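Local coordinates for protein chloromuconate cycloisomerase (Rhodococcus opacus, PDB 4M0X) that belongs to the enolase superfamily, joining an N-terminal capping domain to a TIM-type barrel domain that holds a manganese(II) ion, at residues A[55-60]-A[196-201]; A[245-250]-A[272-277]; A[166-169]-A[175-178]. One frame throughout, in Å; residues are numbered along the deposited sequence.

Contact 1 (A[55-60]-A[196-201]). With MN (manganese (II) ion), chain C.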
loop_
_atom_site.group_PDB
_atom_site.type_symbol
_atom_site.label_atom_id
_atom_site.label_comp_id
_atom_site.label_asym_id
_atom_site.label_seq_id
_atom_site.Cartn_x
_atom_site.Cartn_y
_atom_site.Cartn_z
ATOM N N GLY A 55 12.575 31.405 22.710
ATOM C CA GLY A 55 11.213 31.950 22.577
ATOM C C GLY A 55 10.266 30.977 21.885
ATOM O O GLY A 55 10.636 29.830 21.613
ATOM N N PRO A 56 9.041 31.427 21.576
ATOM C CA PRO A 56 8.036 30.489 21.114
ATOM C C PRO A 56 8.117 30.111 19.637
ATOM O O PRO A 56 7.301 29.333 19.160
ATOM C CB PRO A 56 6.721 31.187 21.459
ATOM C CG PRO A 56 7.058 32.619 21.365
ATOM C CD PRO A 56 8.474 32.753 21.850
ATOM N N TRP A 57 9.119 30.613 18.930
ATOM C CA TRP A 57 9.283 30.284 17.511
ATOM C C TRP A 57 9.338 28.766 17.264
ATOM O O TRP A 57 8.764 28.279 16.289
ATOM C CB TRP A 57 10.519 30.994 16.927
ATOM C CG TRP A 57 11.833 30.330 17.312
ATOM C CD1 TRP A 57 12.586 30.582 18.431
ATOM C CD2 TRP A 57 12.510 29.269 16.607
ATOM N NE1 TRP A 57 13.698 29.764 18.455
ATOM C CE2 TRP A 57 13.678 28.948 17.354
ATOM C CE3 TRP A 57 12.242 28.554 15.422
ATOM C CZ2 TRP A 57 14.581 27.945 16.953
ATOM C CZ3 TRP A 57 13.146 27.567 15.017
ATOM C CH2 TRP A 57 14.301 27.271 15.789
ATOM N N TRP A 58 9.995 28.022 18.159
ATOM C CA TRP A 58 10.243 26.602 17.946
ATOM C C TRP A 58 9.035 25.749 18.311
ATOM O O TRP A 58 8.608 24.911 17.524
ATOM C CB TRP A 58 11.455 26.174 18.763
ATOM C CG TRP A 58 12.071 24.798 18.446
ATOM C CD1 TRP A 58 13.261 24.562 17.820
ATOM C CD2 TRP A 58 11.551 23.498 18.813
ATOM N NE1 TRP A 58 13.507 23.213 17.756
ATOM C CE2 TRP A 58 12.471 22.535 18.339
ATOM C CE3 TRP A 58 10.386 23.057 19.482
ATOM C CZ2 TRP A 58 12.268 21.154 18.509
ATOM C CZ3 TRP A 58 10.174 21.670 19.648
ATOM C CH2 TRP A 58 11.110 20.743 19.167
ATOM N N GLY A 59 8.498 25.957 19.512
ATOM C CA GLY A 59 7.485 25.056 20.076
ATOM C C GLY A 59 6.239 25.736 20.636
ATOM O O GLY A 59 5.331 25.054 21.126
ATOM N N GLY A 60 6.179 27.070 20.562
ATOM C CA GLY A 60 4.989 27.815 21.001
ATOM C C GLY A 60 4.913 28.100 22.504
ATOM O O GLY A 60 3.899 28.626 23.016
ATOM N N ASP A 196 21.295 21.397 10.662
ATOM C CA ASP A 196 19.946 21.611 11.207
ATOM C C ASP A 196 19.259 22.910 10.753
ATOM O O ASP A 196 19.413 23.951 11.391
ATOM C CB ASP A 196 19.983 21.576 12.725
ATOM C CG ASP A 196 18.606 21.461 13.319
ATOM O OD1 ASP A 196 17.655 21.461 12.521
ATOM O OD2 ASP A 196 18.465 21.372 14.558
ATOM N N PRO A 197 18.512 22.853 9.639
ATOM C CA PRO A 197 17.734 23.971 9.138
ATOM C C PRO A 197 16.476 24.252 9.963
ATOM O O PRO A 197 15.726 25.155 9.637
ATOM C CB PRO A 197 17.302 23.499 7.748
ATOM C CG PRO A 197 18.212 22.378 7.404
ATOM C CD PRO A 197 18.519 21.722 8.697
ATOM N N ASN A 198 16.207 23.479 11.002
ATOM C CA ASN A 198 15.067 23.766 11.846
ATOM C C ASN A 198 13.765 23.701 11.079
ATOM O O ASN A 198 12.836 24.463 11.338
ATOM C CB ASN A 198 15.240 25.122 12.530
ATOM C CG ASN A 198 16.314 25.087 13.616
ATOM O OD1 ASN A 198 16.111 24.472 14.656
ATOM N ND2 ASN A 198 17.464 25.743 13.377
ATOM N N GLY A 199 13.717 22.785 10.118
ATOM C CA GLY A 199 12.520 22.532 9.331
ATOM C C GLY A 199 12.101 23.673 8.424
ATOM O O GLY A 199 10.959 23.723 7.989
ATOM N N ARG A 200 13.030 24.580 8.125
ATOM C CA ARG A 200 12.723 25.824 7.395
ATOM C C ARG A 200 12.980 25.690 5.893
ATOM O O ARG A 200 12.697 26.616 5.136
ATOM C CB ARG A 200 13.531 27.005 7.955
ATOM C CG ARG A 200 13.273 27.334 9.408
ATOM C CD ARG A 200 12.464 28.613 9.580
ATOM N NE ARG A 200 11.106 28.376 10.096
ATOM C CZ ARG A 200 10.579 28.989 11.157
ATOM N NH1 ARG A 200 11.285 29.901 11.821
ATOM N NH2 ARG A 200 9.341 28.706 11.545
ATOM N N TRP A 201 13.519 24.553 5.466
ATOM C CA TRP A 201 13.815 24.363 4.066
ATOM C C TRP A 201 12.643 23.762 3.319
ATOM O O TRP A 201 11.890 22.968 3.870
ATOM C CB TRP A 201 15.019 23.463 3.941
ATOM C CG TRP A 201 16.291 24.212 4.007
ATOM C CD1 TRP A 201 16.465 25.513 4.400
ATOM C CD2 TRP A 201 17.590 23.707 3.700
ATOM N NE1 TRP A 201 17.793 25.843 4.340
ATOM C CE2 TRP A 201 18.505 24.755 3.913
ATOM C CE3 TRP A 201 18.071 22.467 3.258
ATOM C CZ2 TRP A 201 19.877 24.609 3.679
ATOM C CZ3 TRP A 201 19.438 22.326 3.028
ATOM C CH2 TRP A 201 20.320 23.390 3.239
HETATM MN MN MN C . 17.120 20.660 16.018
HETATM O O HOH W 1 15.643 22.658 16.210
HETATM O O HOH W 2 15.737 20.637 14.278
#
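The main van der Waals meeting is between Trp-57 and Asn-198. Atom CH2, at the far end of the indole, comes to 3.5 Å from Asn-198 OD1, and the amide stands at the edge of the ring with the two planes 82° apart. With chi1 of 77°, Trp-57 CG is tucked between its own backbone N and carbonyl carbon, and the indole reaches across to the 196-201 turn. On one of its faces sits CB of Trp-58, over the ring centre. Further out, the bent chain of Arg-200 brings NH1 to 4.0 Å from Trp-57 CE3, the guanidinium tilted against the indole.

Polar contact across the gap runs through water. Water 1 accepts from Trp-58 NE1 at 2.7 Å, in the plane of that indole, and donates to Asn-198 OD1, though that second distance is modelled too short to be trusted. The same water is a manganese ligand, so both loops touch the metal's coordination shell.

Asp-196 binds the manganese ion directly, its OD2 lying 2.1 Å from the metal. Its OD1 accepts from metal-bound water 2 and from Asn-198 N at 2.9 Å; the backbone N-H comes in 43° out of the carboxylate plane. This second bond makes an Asx turn that ties the ligand to the type I' turn from Pro-197 to Arg-200. Glu-222 and Asp-247 complete the protein's share of the site.

Trp-57 NE1 bonds back to Pro-53 O, while Gly-95 of a second subunit packs on Trp-57 and Arg-200. The 55-60 loop, between strand 45-51 and helix 63-74 of the capping domain, thus meets the loop joining barrel strand 192-196 to helix 203-215.

Contact 2 (A[245-250]-A[272-277]). With MN (manganese (II) ion), chain C.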
loop_
_atom_site.group_PDB
_atom_site.type_symbol
_atom_site.label_atom_id
_atom_site.label_comp_id
_atom_site.label_asym_id
_atom_site.label_seq_id
_atom_site.Cartn_x
_atom_site.Cartn_y
_atom_site.Cartn_z
ATOM N N MET A 245 17.386 12.885 10.519
ATOM C CA MET A 245 16.930 12.865 11.895
ATOM C C MET A 245 15.711 13.753 12.163
ATOM O O MET A 245 15.688 14.927 11.817
ATOM C CB MET A 245 18.075 13.300 12.763
ATOM C CG MET A 245 17.787 13.453 14.239
ATOM S SD MET A 245 19.347 13.231 15.119
ATOM C CE MET A 245 20.337 14.627 14.596
ATOM N N ALA A 246 14.708 13.177 12.805
ATOM C CA ALA A 246 13.581 13.913 13.292
ATOM C C ALA A 246 13.948 14.597 14.598
ATOM O O ALA A 246 14.587 13.996 15.478
ATOM C CB ALA A 246 12.425 12.969 13.508
ATOM N N ASP A 247 13.547 15.857 14.722
ATOM C CA ASP A 247 13.675 16.589 15.961
ATOM C C ASP A 247 12.274 17.137 16.241
ATOM O O ASP A 247 11.480 16.457 16.909
ATOM C CB ASP A 247 14.739 17.688 15.870
ATOM C CG ASP A 247 14.758 18.604 17.108
ATOM O OD1 ASP A 247 14.066 18.279 18.106
ATOM O OD2 ASP A 247 15.441 19.654 17.082
ATOM N N GLU A 248 11.956 18.321 15.695
ATOM C CA GLU A 248 10.612 18.925 15.801
ATOM C C GLU A 248 9.477 17.948 15.477
ATOM O O GLU A 248 8.355 18.132 15.945
ATOM C CB GLU A 248 10.464 20.095 14.818
ATOM C CG GLU A 248 11.151 21.406 15.172
ATOM C CD GLU A 248 12.589 21.435 14.702
ATOM O OE1 GLU A 248 13.203 20.338 14.462
ATOM O OE2 GLU A 248 13.118 22.564 14.573
ATOM N N SER A 249 9.764 16.942 14.639
ATOM C CA SER A 249 8.777 15.961 14.213
ATOM C C SER A 249 8.513 14.896 15.259
ATOM O O SER A 249 7.455 14.264 15.203
ATOM C CB SER A 249 9.200 15.290 12.904
ATOM O OG SER A 249 8.984 16.131 11.771
ATOM N N VAL A 250 9.475 14.668 16.173
ATOM C CA VAL A 250 9.280 13.760 17.318
ATOM C C VAL A 250 9.185 14.486 18.618
ATOM O O VAL A 250 10.193 14.804 19.256
ATOM C CB VAL A 250 10.430 12.788 17.603
ATOM C CG1 VAL A 250 9.999 11.341 17.385
ATOM C CG2 VAL A 250 11.716 13.183 16.908
ATOM N N ILE A 272 14.348 16.123 26.689
ATOM C CA ILE A 272 13.299 16.085 27.698
ATOM C C ILE A 272 12.184 17.146 27.553
ATOM O O ILE A 272 11.014 16.779 27.440
ATOM C CB ILE A 272 13.870 16.040 29.126
ATOM C CG1 ILE A 272 14.554 14.706 29.349
ATOM C CG2 ILE A 272 12.762 16.179 30.165
ATOM C CD1 ILE A 272 15.119 14.538 30.736
ATOM N N PRO A 273 12.536 18.451 27.528
ATOM C CA PRO A 273 11.519 19.515 27.500
ATOM C C PRO A 273 10.440 19.278 26.445
ATOM O O PRO A 273 9.251 19.294 26.727
ATOM C CB PRO A 273 12.330 20.757 27.113
ATOM C CG PRO A 273 13.716 20.453 27.516
ATOM C CD PRO A 273 13.872 18.994 27.228
ATOM N N LYS A 274 10.882 19.045 25.228
ATOM C CA LYS A 274 10.006 18.882 24.095
ATOM C C LYS A 274 9.050 17.658 24.172
ATOM O O LYS A 274 8.027 17.638 23.482
ATOM C CB LYS A 274 10.867 18.952 22.828
ATOM C CG LYS A 274 10.685 17.895 21.779
ATOM C CD LYS A 274 11.948 17.080 21.571
ATOM C CE LYS A 274 11.989 16.654 20.110
ATOM N NZ LYS A 274 12.963 15.597 19.754
ATOM N N SER A 275 9.372 16.680 25.026
ATOM C CA SER A 275 8.576 15.446 25.185
ATOM C C SER A 275 7.720 15.541 26.404
ATOM O O SER A 275 6.984 14.600 26.716
ATOM C CB SER A 275 9.446 14.211 25.415
ATOM O OG SER A 275 10.577 14.202 24.580
ATOM N N GLY A 276 7.860 16.653 27.122
ATOM C CA GLY A 276 7.163 16.852 28.394
ATOM C C GLY A 276 7.647 15.992 29.550
ATOM O O GLY A 276 6.858 15.644 30.434
ATOM N N GLY A 277 8.934 15.632 29.531
ATOM C CA GLY A 277 9.578 15.004 30.682
ATOM C C GLY A 277 10.429 13.765 30.493
ATOM O O GLY A 277 10.602 13.237 29.397
HETATM MN MN MN C . 17.120 20.660 16.018
HETATM O O HOH W 1 15.643 22.658 16.210
HETATM O O HOH W 2 15.737 20.637 14.278
#
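Asp-247 presents the flat group that Lys-274 meets, a carboxylate shared between manganese and ammonium. Lys-274 comes in at the OD1 edge, close to the carboxylate plane, while Trp-58 CZ2 stands well off that plane on one side, near OD1. OD2 binds the manganese ion at 2.2 Å. OD1 faces Lys-274 NZ at 3.3 Å, a salt bridge whose hydrogen bond is weak, and Lys-271 is its stronger partner. With CG trans to the backbone N (chi1 172°), the Asp-247 carboxylate lies between metal and lysines. The second carboxylate, that of Glu-248, takes the metal-bound waters, OE2 from water 1 at 3.0 Å and OE1 from water 2.

The Asp-247 to Val-250 segment is a type I turn, closed by Val-250 N to Asp-247 O at 2.8 Å, just past strand 244-246. Lys-274 comes from the short helix after the next parallel strand, 267-270. Both pieces therefore sit at the C-terminal end of the barrel strands, where enolase-superfamily proteins place their metal site.

Bent at chi2 and chi3, the Lys-274 chain crosses to the turn, and NZ passes 3.9 Å from Val-250 CG2. Behind it, Gly-276, at positive phi, ends the weakly bonded helix in a Schellman motif, with Gly-277 N bonded back to Ile-272 O and Gly-276 N to Pro-273 O. Gly-277 is the N-cap of helix 278-291.

Contact 3 (A[166-169]-A[175-178])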
loop_
_atom_site.group_PDB
_atom_site.type_symbol
_atom_site.label_atom_id
_atom_site.label_comp_id
_atom_site.label_asym_id
_atom_site.label_seq_id
_atom_site.Cartn_x
_atom_site.Cartn_y
_atom_site.Cartn_z
ATOM N N PHE A 166 26.006 22.224 12.394
ATOM C CA PHE A 166 25.847 23.559 11.842
ATOM C C PHE A 166 24.413 23.987 11.967
ATOM O O PHE A 166 23.504 23.316 11.449
ATOM C CB PHE A 166 26.233 23.591 10.369
ATOM C CG PHE A 166 27.696 23.562 10.139
ATOM C CD1 PHE A 166 28.413 24.737 10.078
ATOM C CD2 PHE A 166 28.355 22.363 9.993
ATOM C CE1 PHE A 166 29.778 24.708 9.872
ATOM C CE2 PHE A 166 29.710 22.322 9.765
ATOM C CZ PHE A 166 30.428 23.494 9.711
ATOM N N LYS A 167 24.197 25.096 12.664
ATOM C CA LYS A 167 22.837 25.566 12.842
ATOM C C LYS A 167 22.540 26.309 11.545
ATOM O O LYS A 167 23.412 27.010 11.042
ATOM C CB LYS A 167 22.707 26.438 14.098
ATOM C CG LYS A 167 21.462 26.145 14.926
ATOM C CD LYS A 167 21.734 25.260 16.156
ATOM C CE LYS A 167 20.677 24.149 16.372
ATOM N NZ LYS A 167 19.300 24.356 15.801
ATOM N N MET A 168 21.349 26.093 10.974
ATOM C CA MET A 168 20.979 26.648 9.645
ATOM C C MET A 168 19.577 27.249 9.609
ATOM O O MET A 168 18.826 27.175 10.580
ATOM C CB MET A 168 21.138 25.585 8.533
ATOM C CG MET A 168 22.591 25.202 8.292
ATOM S SD MET A 168 23.036 24.193 6.863
ATOM C CE MET A 168 22.470 25.217 5.520
ATOM N N GLY A 169 19.237 27.861 8.483
ATOM C CA GLY A 169 17.883 28.360 8.253
ATOM C C GLY A 169 17.644 29.844 8.467
ATOM O O GLY A 169 16.514 30.313 8.353
ATOM N N THR A 175 22.899 30.765 -0.104
ATOM C CA THR A 175 23.899 31.460 0.677
ATOM C C THR A 175 24.288 30.578 1.864
ATOM O O THR A 175 25.467 30.333 2.082
ATOM C CB THR A 175 23.436 32.884 1.131
ATOM O OG1 THR A 175 22.091 32.859 1.647
ATOM C CG2 THR A 175 23.481 33.869 -0.027
ATOM N N ASP A 176 23.295 30.058 2.583
ATOM C CA ASP A 176 23.526 29.242 3.793
ATOM C C ASP A 176 24.453 28.051 3.582
ATOM O O ASP A 176 25.296 27.767 4.428
ATOM C CB ASP A 176 22.192 28.728 4.396
ATOM C CG ASP A 176 22.210 28.687 5.926
ATOM O OD1 ASP A 176 23.203 29.157 6.538
ATOM O OD2 ASP A 176 21.232 28.196 6.523
ATOM N N SER A 177 24.273 27.361 2.460
ATOM C CA SER A 177 25.005 26.143 2.158
ATOM C C SER A 177 26.386 26.429 1.673
ATOM O O SER A 177 27.289 25.635 1.886
ATOM C CB SER A 177 24.279 25.336 1.100
ATOM O OG SER A 177 23.005 24.973 1.580
ATOM N N ARG A 178 26.556 27.553 0.994
ATOM C CA ARG A 178 27.893 27.975 0.604
ATOM C C ARG A 178 28.674 28.282 1.900
ATOM O O ARG A 178 29.766 27.762 2.122
ATOM C CB ARG A 178 27.818 29.179 -0.338
ATOM C CG ARG A 178 28.810 29.132 -1.487
ATOM C CD ARG A 178 30.245 29.423 -1.043
ATOM N NE ARG A 178 31.209 28.604 -1.782
ATOM C CZ ARG A 178 31.951 27.629 -1.255
ATOM N NH1 ARG A 178 31.876 27.340 0.039
ATOM N NH2 ARG A 178 32.790 26.948 -2.025
#
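Gly-169 N donates to Asp-176 OD2 in the hydrogen bond that joins the two segments. At 2.8 Å and 178° it is practically straight, and the N-H meets the oxygen nearly along the carboxylate's C-O direction. The other oxygen, OD1, forms a salt bridge with Arg-179 one turn further along the helix. Arg-179 also bonds to Lys-167 O, so carboxylate and guanidinium together hold the end of the strand to the helix. With a partner on each oxygen, the Asp-176 carboxylate is fixed in rotation, and the Arg-179 guanidinium, perhaps with the nearby helix start, would probably favour its ionised form.

All this belongs to a beta-alpha-beta unit of the barrel: strand 163-167 runs into a short loop, helix 173-183 returns along the outside, and strand 192-196 follows. The bond from Gly-169 spans the loop where strand gives way to helix.

Van der Waals packing is carried by Met-168. Its side chain crosses that of Asp-176 at a slant, and a turn at chi3 (60°) sets the methyl CE over one face of the carboxylate, 3.5 Å from Asp-176 CG. The base of the side chain touches as well, with Met-168 CB 3.3 Å from Asp-176 OD2. CE also lies 4.0 Å from Ser-177 OG, a hydroxyl hydrogen-bonded to Ala-173 O in the preceding turn. Val-180 of the helix, Val-195 of the next strand and Trp-201 also pack against the methionine, which lies buried between helix and sheet.

Contacts 1 and 2, with centres 12 Å apart, share the manganese site. Asp-196 OD2 and Asp-247 OD2 lie 4.3 Å from each other on the metal, and both metal-bound waters serve the two contacts. Trp-58 of contact 1 reaches over as well, its CZ2 3.4 Å from Asp-247 OD1. Contact 3 stands further back, the Met-168 side chain about 10 Å from the metal, but joins contact 1 along the sheet: Asp-196 O lies 2.9 Å from Met-168 N, probably hydrogen-bonded. Lys-167 adds a weak bond to the metal ligand Asp-196. Contacts 2 and 3, 22 Å apart by centres, do not touch but lie on the same sheet.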